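Local structure of TraM protein (Plasmid R64, 3WZ3) at residues P38-E43 / M130-M135; T69-A74 / P95-L100; F89-Y94 / E115-R120. The protein is probably the plasmid R64 counterpart of DotI, an inner-membrane component of a type IVB secretion system, represented here by the periplasmic fragment of TraM. All coordinates share one frame; numbering follows the deposited sequence.

Contact 1: P38-E43 / M130-M135; sequences PRFSDE and MEIRQM
The link between helices 29-35 and 42-54 meets strand 130-139, an outermost strand of the sheet, at one point: a single beta bridge, Phe40 to Ile132, with CA atoms 4.4 Å apart. Two backbone bonds hold the bridge. Ile132 N gives its hydrogen to Arg39 O at 2.8 Å, nearly straight (171°) and on a lone pair in the carbonyl plane. Ser41 N gives its own to Ile132 O at 2.9 Å, but from above the carbonyl plane. Phe40 has CG anti to its carbonyl carbon (chi1 -71°), and its ring runs beside the Ile132 side chain, pointing the same way. Ile132 CD1 lies over one face of the ring, offset toward its rim, 4.2 Å from the Phe40 centroid, in a CH-pi contact. Selenomethionine Met135 comes to the edge instead, its CE 3.8 Å from Phe40 CZ. Its SE also lies at the ring edge, a Met-aromatic contact. Ile132 and Met135 continue onto helix 7-22, touching Ala17 and Leu18. Ser41 is an N-cap: OG sits between the backbone N and carbonyl carbon (chi1 69°) and bonds Gly44 N. The Glu131 carboxylate reaches beside Ser41 CB but finds its partners in Lys126 and Gln119. One water ties Pro38 O and Arg39 NH2 to Met130 O, and another joins Glu43 O to Met135 N. Past Ile132, a classic beta bulge sets Arg133 and Gln134 both against Thr117. The two bonds and first water thus set the link on the strand, the second water ties in helix 42-54, and Glu131, paired with Lys126, is probably kept ionised.

Contact 2: T69-A74 / P95-L100; sequences TATTGA and PVRMRL
Strands 69-72 and 95-100 run antiparallel, their axes 4.6 Å apart at closest and 171° between directions. Thr69 with Arg99 and Thr71 with Arg97 are hydrogen-bonded pairs; Ala70 with Met98 and Thr72 with Val96 are non-hydrogen-bonded ones. Each hydrogen-bonded pair has two bonds. Thr71 N meets Arg97 O at 2.9 Å, nearly along the C=O axis, and Arg97 N returns to Thr71 O at 3.0 Å. A fifth backbone bond, Gly73 N to Pro95 O at 2.8 Å, carries the ladder just past strand 69-72. Next to it the Pro95 ring abuts the loop, with CD 3.2 Å from Ala74 O. On the face of Thr69, Thr71, Arg97 and Arg99 the side chains are polar, two threonines and two arginines. Arg97 CG takes the crowded position between N and the carbonyl carbon (chi1 56°), and the chain then runs extended, alongside Thr71. Its guanidinium lies with one face over Thr71 OG1, which is 3.7 Å from Arg97 NH2 and offset toward the rim. This is packing, and the charge is paired with Glu109 through NH1. The Arg99 chain runs extended, and its NE bonds Lys107 O. On the other face Ala70 CB rests on CB of selenomethionine Met98 at 3.7 Å and more loosely on Val96 CG1. Phe22 of helix 7-22 touches both Ala70 and Met98, and Leu18 touches Thr72. The ladder therefore separates two chemistries within this beta hairpin: an arginine and threonine surface on one side, and on the other a mostly apolar set, of which Ala70, Thr72 and Met98 touch helix 7-22.

Contact 3: F89-Y94 / E115-R120; sequences FWTFQY and EITIQR
Strands 88-101 and 110-120 form a beta hairpin at the middle of a four-stranded antiparallel sheet, consistent with an NTF2-like fold. Across 89-94 and 115-120 four backbone bonds pair Trp90 with Ile118 and Phe92 with Ile116. The straightest runs from Phe92 N to Ile116 O at 2.9 Å, 173° at the hydrogen. The backbone of Thr91 is satisfied on the far side, by Val78 and Arg79 of strand 67-82. On the face of Thr91 and Thr117, the two hydroxyls bond each other, OG1 to OG1 at 2.8 Å. Both threonines are buried and hold OG1 anti to the carbonyl carbon; either hydroxyl could be the donor. Gln93 NE2 donates to Glu115 OE2 at 3.2 Å. The acceptor lies in the amide plane, but the donor stands above the carboxylate plane. Glu115 OE2 also takes a salt bridge from Arg138, so one oxygen serves two donors, which probably helps keep the carboxylate ionised. Gln119 uses both ends of its amide on strand 130-139, OE1 with Arg133 and NE2 with Glu131. Tyr94 OH bonds Met11 O of helix 7-22. Trp90, Phe92, Ile116 and Ile118 form the other, apolar face. Phe92 CE2 meets Ile118 CD1 at 4.1 Å. Beside it the Tyr94 ring meets Ile116, Tyr94 CE1 4.0 Å from Ile116 CG1, the two side chains crossing at about a right angle. Arg120 bends at chi2 and chi3; its NE bonds Gly129 O, and its guanidinium makes a cation-pi contact with Trp5. Arg120 CD lies at the edge of the Trp90 ring, 3.6 Å from Trp90 CH2.

Overall arrangement
From the N terminus, helix 7-22 comes first, and its side chains touch residues of all three contacts. Contact 1 then closes the longest loop, 86 residues, bringing the link before helix 42-54 to the last strand, 130-139. Both other contacts fall within that loop. Contact 2 joins strands 67-82 and 88-101, and contact 3 joins 88-101 and 110-120; each closes a hairpin with 20 residues between its segments. These two cross along the chain, since 89-94 precedes 95-100 on their shared strand. They meet where Thr72 CG2 packs on Tyr94 CB. Contacts 1 and 3 touch through neighbouring strands 110-120 and 130-139. Contacts 2 and 3 join three neighbouring strands, and contact 1 adds the helix link to the fourth.

Contact 1: P38-E43 / M130-M135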
loop_
_atom_site.group_PDB
_atom_site.type_symbol
_atom_site.label_atom_id
_atom_site.label_comp_id
_atom_site.label_asym_id
_atom_site.label_seq_id
_atom_site.Cartn_x
_atom_site.Cartn_y
_atom_site.Cartn_z
ATOM N N PRO A 38 -8.477 -7.382 -0.334
ATOM C CA PRO A 38 -9.030 -7.366 -1.699
ATOM C C PRO A 38 -8.256 -6.476 -2.668
ATOM O O PRO A 38 -8.395 -6.629 -3.903
ATOM C CB PRO A 38 -10.438 -6.796 -1.506
ATOM C CG PRO A 38 -10.795 -7.171 -0.086
ATOM C CD PRO A 38 -9.496 -7.041 0.681
ATOM N N ARG A 39 -7.448 -5.558 -2.152
ATOM C CA ARG A 39 -6.703 -4.637 -3.025
ATOM C C ARG A 39 -5.415 -5.268 -3.543
ATOM O O ARG A 39 -4.717 -4.662 -4.363
ATOM C CB ARG A 39 -6.365 -3.334 -2.291
ATOM C CG ARG A 39 -7.581 -2.564 -1.819
ATOM C CD ARG A 39 -8.324 -2.000 -3.007
ATOM N NE ARG A 39 -9.508 -1.222 -2.648
ATOM C CZ ARG A 39 -10.743 -1.523 -3.037
ATOM N NH1 ARG A 39 -11.760 -0.752 -2.659
ATOM N NH2 ARG A 39 -10.967 -2.592 -3.803
ATOM N N PHE A 40 -5.094 -6.480 -3.093
ATOM C CA PHE A 40 -3.791 -7.106 -3.385
ATOM C C PHE A 40 -3.953 -8.523 -3.908
ATOM O O PHE A 40 -4.910 -9.202 -3.523
ATOM C CB PHE A 40 -2.964 -7.233 -2.091
ATOM C CG PHE A 40 -2.443 -5.933 -1.528
ATOM C CD1 PHE A 40 -3.223 -5.136 -0.707
ATOM C CD2 PHE A 40 -1.135 -5.538 -1.806
ATOM C CE1 PHE A 40 -2.702 -3.969 -0.179
ATOM C CE2 PHE A 40 -0.612 -4.377 -1.278
ATOM C CZ PHE A 40 -1.388 -3.588 -0.479
ATOM N N SER A 41 -3.026 -8.993 -4.749
ATOM C CA SER A 41 -2.847 -10.432 -4.872
ATOM C C SER A 41 -2.108 -10.895 -3.613
ATOM O O SER A 41 -1.537 -10.085 -2.881
ATOM C CB SER A 41 -1.994 -10.777 -6.095
ATOM O OG SER A 41 -0.646 -10.360 -5.898
ATOM N N ASP A 42 -2.043 -12.202 -3.382
ATOM C CA ASP A 42 -1.364 -12.653 -2.172
ATOM C C ASP A 42 0.142 -12.359 -2.213
ATOM O O ASP A 42 0.747 -12.047 -1.185
ATOM C CB ASP A 42 -1.682 -14.130 -1.895
ATOM C CG ASP A 42 -3.117 -14.332 -1.400
ATOM O OD1 ASP A 42 -3.814 -13.331 -1.128
ATOM O OD2 ASP A 42 -3.565 -15.491 -1.283
ATOM N N GLU A 43 0.759 -12.429 -3.397
ATOM C CA GLU A 43 2.155 -11.999 -3.519
ATOM C C GLU A 43 2.318 -10.498 -3.264
ATOM O O GLU A 43 3.312 -10.060 -2.662
ATOM C CB GLU A 43 2.727 -12.335 -4.890
ATOM C CG GLU A 43 4.231 -12.147 -4.942
ATOM C CD GLU A 43 4.985 -13.239 -4.191
ATOM O OE1 GLU A 43 4.368 -14.283 -3.906
ATOM O OE2 GLU A 43 6.194 -13.062 -3.897
HETATM N N MSE A 130 -8.985 -4.698 -10.478
HETATM C CA MSE A 130 -7.557 -4.471 -10.272
HETATM C C MSE A 130 -7.085 -5.055 -8.953
HETATM O O MSE A 130 -7.874 -5.206 -8.009
HETATM C CB MSE A 130 -7.276 -2.968 -10.246
HETATM C CG MSE A 130 -7.404 -2.318 -11.621
HETATM SE SE MSE A 130 -7.056 -0.381 -11.610
HETATM C CE MSE A 130 -8.754 0.206 -10.881
ATOM N N GLU A 131 -5.787 -5.322 -8.872
ATOM C CA GLU A 131 -5.157 -5.664 -7.598
ATOM C C GLU A 131 -3.670 -5.375 -7.679
ATOM O O GLU A 131 -3.062 -5.422 -8.759
ATOM C CB GLU A 131 -5.405 -7.138 -7.240
ATOM C CG GLU A 131 -4.636 -8.096 -8.088
ATOM C CD GLU A 131 -5.062 -9.544 -7.924
ATOM O OE1 GLU A 131 -5.942 -9.831 -7.073
ATOM O OE2 GLU A 131 -4.515 -10.409 -8.647
ATOM N N ILE A 132 -3.071 -5.071 -6.537
ATOM C CA ILE A 132 -1.640 -4.843 -6.461
ATOM C C ILE A 132 -0.905 -6.174 -6.396
ATOM O O ILE A 132 -1.080 -6.948 -5.444
ATOM C CB ILE A 132 -1.322 -4.023 -5.200
ATOM C CG1 ILE A 132 -1.956 -2.630 -5.320
ATOM C CG2 ILE A 132 0.188 -3.958 -4.990
ATOM C CD1 ILE A 132 -1.932 -1.817 -4.013
ATOM N N ARG A 133 -0.064 -6.444 -7.390
ATOM C CA ARG A 133 0.684 -7.701 -7.406
ATOM C C ARG A 133 2.093 -7.595 -6.870
ATOM O O ARG A 133 2.727 -8.620 -6.605
ATOM C CB ARG A 133 0.727 -8.317 -8.801
ATOM C CG ARG A 133 1.387 -7.422 -9.812
ATOM C CD ARG A 133 1.648 -8.156 -11.136
ATOM N NE ARG A 133 2.791 -9.045 -11.057
ATOM C CZ ARG A 133 2.722 -10.363 -11.221
ATOM N NH1 ARG A 133 1.553 -10.944 -11.478
ATOM N NH2 ARG A 133 3.821 -11.102 -11.120
ATOM N N GLN A 134 2.578 -6.368 -6.684
ATOM C CA GLN A 134 3.907 -6.147 -6.112
ATOM C C GLN A 134 3.960 -4.803 -5.430
ATOM O O GLN A 134 3.462 -3.822 -5.972
ATOM C CB GLN A 134 5.003 -6.224 -7.181
ATOM C CG GLN A 134 6.411 -6.249 -6.566
ATOM C CD GLN A 134 7.491 -6.549 -7.570
ATOM O OE1 GLN A 134 8.297 -7.463 -7.381
ATOM N NE2 GLN A 134 7.533 -5.777 -8.629
HETATM N N MSE A 135 4.548 -4.776 -4.233
HETATM C CA MSE A 135 4.738 -3.551 -3.449
HETATM C C MSE A 135 6.162 -3.553 -2.927
HETATM O O MSE A 135 6.597 -4.531 -2.299
HETATM C CB MSE A 135 3.779 -3.483 -2.263
HETATM C CG MSE A 135 4.033 -2.288 -1.376
HETATM SE SE MSE A 135 2.642 -2.037 0.003
HETATM C CE MSE A 135 1.339 -0.994 -0.981
HETATM O O HOH W 1 -9.750 -4.712 -5.416
HETATM O O HOH W 2 4.995 -7.565 -3.248
#

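Contact 2: T69-A74 / P95-L100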
loop_
_atom_site.group_PDB
_atom_site.type_symbol
_atom_site.label_atom_id
_atom_site.label_comp_id
_atom_site.label_asym_id
_atom_site.label_seq_id
_atom_site.Cartn_x
_atom_site.Cartn_y
_atom_site.Cartn_z
ATOM N N THR A 69 0.329 6.910 11.113
ATOM C CA THR A 69 -0.260 7.892 10.219
ATOM C C THR A 69 0.624 8.003 8.989
ATOM O O THR A 69 1.828 7.808 9.070
ATOM C CB THR A 69 -0.392 9.257 10.914
ATOM O OG1 THR A 69 0.911 9.783 11.172
ATOM C CG2 THR A 69 -1.133 9.089 12.247
ATOM N N ALA A 70 0.021 8.294 7.845
ATOM C CA ALA A 70 0.808 8.431 6.624
ATOM C C ALA A 70 0.140 9.335 5.623
ATOM O O ALA A 70 -1.095 9.377 5.532
ATOM C CB ALA A 70 1.037 7.056 5.977
ATOM N N THR A 71 0.979 10.007 4.842
ATOM C CA THR A 71 0.510 10.851 3.756
ATOM C C THR A 71 1.201 10.412 2.475
ATOM O O THR A 71 2.421 10.281 2.442
ATOM C CB THR A 71 0.818 12.329 4.019
ATOM O OG1 THR A 71 0.125 12.767 5.198
ATOM C CG2 THR A 71 0.351 13.176 2.834
ATOM N N THR A 72 0.409 10.191 1.430
ATOM C CA THR A 72 0.927 9.779 0.128
ATOM C C THR A 72 0.963 10.992 -0.780
ATOM O O THR A 72 -0.039 11.712 -0.910
ATOM C CB THR A 72 0.047 8.668 -0.480
ATOM O OG1 THR A 72 0.013 7.560 0.426
ATOM C CG2 THR A 72 0.603 8.204 -1.809
ATOM N N GLY A 73 2.121 11.229 -1.396
ATOM C CA GLY A 73 2.278 12.360 -2.293
ATOM C C GLY A 73 1.833 12.037 -3.696
ATOM O O GLY A 73 1.313 10.962 -3.993
ATOM N N ALA A 74 2.047 12.991 -4.588
ATOM C CA ALA A 74 1.683 12.771 -5.974
ATOM C C ALA A 74 2.587 11.716 -6.604
ATOM O O ALA A 74 3.803 11.804 -6.554
ATOM C CB ALA A 74 1.755 14.074 -6.749
ATOM N N PRO A 95 5.657 8.951 -3.451
ATOM C CA PRO A 95 6.270 9.319 -2.162
ATOM C C PRO A 95 5.291 8.999 -1.029
ATOM O O PRO A 95 4.092 9.231 -1.202
ATOM C CB PRO A 95 6.452 10.846 -2.271
ATOM C CG PRO A 95 6.111 11.225 -3.684
ATOM C CD PRO A 95 5.282 10.125 -4.257
ATOM N N VAL A 96 5.798 8.464 0.086
ATOM C CA VAL A 96 4.975 8.226 1.257
ATOM C C VAL A 96 5.771 8.655 2.483
ATOM O O VAL A 96 6.924 8.256 2.645
ATOM C CB VAL A 96 4.618 6.735 1.397
ATOM C CG1 VAL A 96 3.810 6.500 2.675
ATOM C CG2 VAL A 96 3.862 6.267 0.167
ATOM N N ARG A 97 5.170 9.482 3.327
ATOM C CA ARG A 97 5.790 9.788 4.610
ATOM C C ARG A 97 4.882 9.215 5.685
ATOM O O ARG A 97 3.669 9.307 5.582
ATOM C CB ARG A 97 6.009 11.298 4.785
ATOM C CG ARG A 97 4.785 12.152 4.635
ATOM C CD ARG A 97 5.174 13.646 4.624
ATOM N NE ARG A 97 4.021 14.531 4.460
ATOM C CZ ARG A 97 3.256 14.959 5.461
ATOM N NH1 ARG A 97 3.515 14.585 6.707
ATOM N NH2 ARG A 97 2.229 15.763 5.218
HETATM N N MSE A 98 5.470 8.587 6.689
HETATM C CA MSE A 98 4.660 7.978 7.746
HETATM C C MSE A 98 5.275 8.165 9.115
HETATM O O MSE A 98 6.477 8.386 9.251
HETATM C CB MSE A 98 4.401 6.494 7.454
HETATM C CG MSE A 98 5.612 5.600 7.531
HETATM SE SE MSE A 98 5.216 3.713 7.091
HETATM C CE MSE A 98 4.958 3.912 5.185
ATOM N N ARG A 99 4.439 8.077 10.135
ATOM C CA ARG A 99 4.904 8.363 11.485
ATOM C C ARG A 99 4.096 7.599 12.514
ATOM O O ARG A 99 2.873 7.565 12.436
ATOM C CB ARG A 99 4.802 9.868 11.771
ATOM C CG ARG A 99 5.506 10.256 13.065
ATOM C CD ARG A 99 5.456 11.747 13.291
ATOM N NE ARG A 99 6.466 12.143 14.267
ATOM C CZ ARG A 99 6.830 13.397 14.499
ATOM N NH1 ARG A 99 6.273 14.388 13.815
ATOM N NH2 ARG A 99 7.757 13.654 15.411
ATOM N N LEU A 100 4.786 6.994 13.475
ATOM C CA LEU A 100 4.123 6.376 14.622
ATOM C C LEU A 100 3.847 7.446 15.669
ATOM O O LEU A 100 4.763 8.164 16.072
ATOM C CB LEU A 100 4.987 5.237 15.174
ATOM C CG LEU A 100 5.030 4.003 14.272
ATOM C CD1 LEU A 100 6.260 3.122 14.558
ATOM C CD2 LEU A 100 3.728 3.222 14.416
#

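Contact 3: F89-Y94 / E115-R120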
loop_
_atom_site.group_PDB
_atom_site.type_symbol
_atom_site.label_atom_id
_atom_site.label_comp_id
_atom_site.label_asym_id
_atom_site.label_seq_id
_atom_site.Cartn_x
_atom_site.Cartn_y
_atom_site.Cartn_z
ATOM N N PHE A 89 -0.876 -4.399 -16.982
ATOM C CA PHE A 89 -0.379 -3.924 -15.688
ATOM C C PHE A 89 0.157 -2.508 -15.831
ATOM O O PHE A 89 0.502 -2.041 -16.936
ATOM C CB PHE A 89 0.727 -4.833 -15.143
ATOM C CG PHE A 89 2.040 -4.676 -15.868
ATOM C CD1 PHE A 89 2.958 -3.723 -15.459
ATOM C CD2 PHE A 89 2.336 -5.473 -16.978
ATOM C CE1 PHE A 89 4.167 -3.551 -16.148
ATOM C CE2 PHE A 89 3.549 -5.317 -17.657
ATOM C CZ PHE A 89 4.452 -4.355 -17.243
ATOM N N TRP A 90 0.227 -1.831 -14.688
ATOM C CA TRP A 90 0.821 -0.509 -14.582
ATOM C C TRP A 90 1.751 -0.529 -13.373
ATOM O O TRP A 90 1.400 -1.094 -12.326
ATOM C CB TRP A 90 -0.216 0.569 -14.298
ATOM C CG TRP A 90 -1.385 0.681 -15.213
ATOM C CD1 TRP A 90 -1.538 1.579 -16.251
ATOM C CD2 TRP A 90 -2.617 -0.053 -15.142
ATOM N NE1 TRP A 90 -2.787 1.426 -16.827
ATOM C CE2 TRP A 90 -3.455 0.428 -16.162
ATOM C CE3 TRP A 90 -3.088 -1.083 -14.319
ATOM C CZ2 TRP A 90 -4.731 -0.064 -16.368
ATOM C CZ3 TRP A 90 -4.362 -1.574 -14.537
ATOM C CH2 TRP A 90 -5.166 -1.062 -15.554
ATOM N N THR A 91 2.924 0.082 -13.495
ATOM C CA THR A 91 3.830 0.260 -12.358
ATOM C C THR A 91 3.937 1.743 -12.031
ATOM O O THR A 91 4.297 2.556 -12.892
ATOM C CB THR A 91 5.211 -0.316 -12.680
ATOM O OG1 THR A 91 5.106 -1.726 -12.923
ATOM C CG2 THR A 91 6.203 -0.052 -11.532
ATOM N N PHE A 92 3.641 2.091 -10.780
ATOM C CA PHE A 92 3.663 3.462 -10.292
ATOM C C PHE A 92 4.661 3.606 -9.165
ATOM O O PHE A 92 4.954 2.651 -8.451
ATOM C CB PHE A 92 2.288 3.870 -9.723
ATOM C CG PHE A 92 1.180 3.913 -10.747
ATOM C CD1 PHE A 92 1.000 5.022 -11.558
ATOM C CD2 PHE A 92 0.323 2.846 -10.891
ATOM C CE1 PHE A 92 -0.030 5.052 -12.503
ATOM C CE2 PHE A 92 -0.692 2.870 -11.819
ATOM C CZ PHE A 92 -0.864 3.971 -12.631
ATOM N N GLN A 93 5.134 4.822 -8.947
ATOM C CA GLN A 93 5.874 5.147 -7.733
ATOM C C GLN A 93 5.246 6.343 -7.048
ATOM O O GLN A 93 4.844 7.300 -7.710
ATOM C CB GLN A 93 7.354 5.410 -8.043
ATOM C CG GLN A 93 8.163 4.117 -8.259
ATOM C CD GLN A 93 9.612 4.374 -8.570
ATOM O OE1 GLN A 93 10.040 5.524 -8.624
ATOM N NE2 GLN A 93 10.369 3.311 -8.815
ATOM N N TYR A 94 5.133 6.274 -5.721
ATOM C CA TYR A 94 4.541 7.344 -4.920
ATOM C C TYR A 94 5.429 7.667 -3.729
ATOM O O TYR A 94 5.848 6.762 -3.028
ATOM C CB TYR A 94 3.199 6.891 -4.317
ATOM C CG TYR A 94 2.156 6.333 -5.252
ATOM C CD1 TYR A 94 2.211 5.007 -5.644
ATOM C CD2 TYR A 94 1.055 7.101 -5.658
ATOM C CE1 TYR A 94 1.230 4.452 -6.455
ATOM C CE2 TYR A 94 0.062 6.550 -6.457
ATOM C CZ TYR A 94 0.169 5.235 -6.852
ATOM O OH TYR A 94 -0.809 4.673 -7.650
ATOM N N GLU A 115 6.962 1.656 -4.677
ATOM C CA GLU A 115 6.652 1.184 -6.028
ATOM C C GLU A 115 5.548 0.146 -5.929
ATOM O O GLU A 115 5.635 -0.782 -5.119
ATOM C CB GLU A 115 7.886 0.602 -6.705
ATOM C CG GLU A 115 7.602 0.137 -8.125
ATOM C CD GLU A 115 8.811 -0.457 -8.754
ATOM O OE1 GLU A 115 8.719 -1.585 -9.294
ATOM O OE2 GLU A 115 9.881 0.189 -8.685
ATOM N N ILE A 116 4.519 0.316 -6.744
ATOM C CA ILE A 116 3.325 -0.503 -6.749
ATOM C C ILE A 116 3.080 -0.966 -8.182
ATOM O O ILE A 116 3.009 -0.129 -9.085
ATOM C CB ILE A 116 2.115 0.377 -6.315
ATOM C CG1 ILE A 116 2.363 0.958 -4.919
ATOM C CG2 ILE A 116 0.812 -0.406 -6.373
ATOM C CD1 ILE A 116 2.461 -0.088 -3.914
ATOM N N THR A 117 2.980 -2.270 -8.417
ATOM C CA THR A 117 2.519 -2.761 -9.708
ATOM C C THR A 117 1.100 -3.292 -9.552
ATOM O O THR A 117 0.836 -4.167 -8.707
ATOM C CB THR A 117 3.417 -3.830 -10.318
ATOM O OG1 THR A 117 4.701 -3.262 -10.621
ATOM C CG2 THR A 117 2.822 -4.310 -11.636
ATOM N N ILE A 118 0.198 -2.729 -10.343
ATOM C CA ILE A 118 -1.217 -3.068 -10.335
ATOM C C ILE A 118 -1.502 -3.862 -11.591
ATOM O O ILE A 118 -1.080 -3.468 -12.689
ATOM C CB ILE A 118 -2.068 -1.797 -10.329
ATOM C CG1 ILE A 118 -1.847 -1.042 -9.023
ATOM C CG2 ILE A 118 -3.558 -2.143 -10.499
ATOM C CD1 ILE A 118 -2.383 0.375 -9.026
ATOM N N GLN A 119 -2.181 -4.994 -11.456
ATOM C CA GLN A 119 -2.590 -5.767 -12.626
ATOM C C GLN A 119 -4.108 -5.830 -12.733
ATOM O O GLN A 119 -4.815 -5.729 -11.739
ATOM C CB GLN A 119 -2.017 -7.190 -12.586
ATOM C CG GLN A 119 -2.570 -8.051 -11.445
ATOM C CD GLN A 119 -1.850 -9.391 -11.325
ATOM O OE1 GLN A 119 -0.916 -9.682 -12.076
ATOM N NE2 GLN A 119 -2.281 -10.212 -10.384
ATOM N N ARG A 120 -4.593 -6.012 -13.955
ATOM C CA ARG A 120 -6.009 -6.222 -14.194
ATOM C C ARG A 120 -6.457 -7.574 -13.637
ATOM O O ARG A 120 -5.685 -8.536 -13.609
ATOM C CB ARG A 120 -6.291 -6.188 -15.700
ATOM C CG ARG A 120 -6.325 -4.790 -16.319
ATOM C CD ARG A 120 -7.424 -3.874 -15.720
ATOM N NE ARG A 120 -8.660 -4.644 -15.492
ATOM C CZ ARG A 120 -9.514 -4.993 -16.443
ATOM N NH1 ARG A 120 -9.342 -4.592 -17.704
ATOM N NH2 ARG A 120 -10.562 -5.739 -16.116
#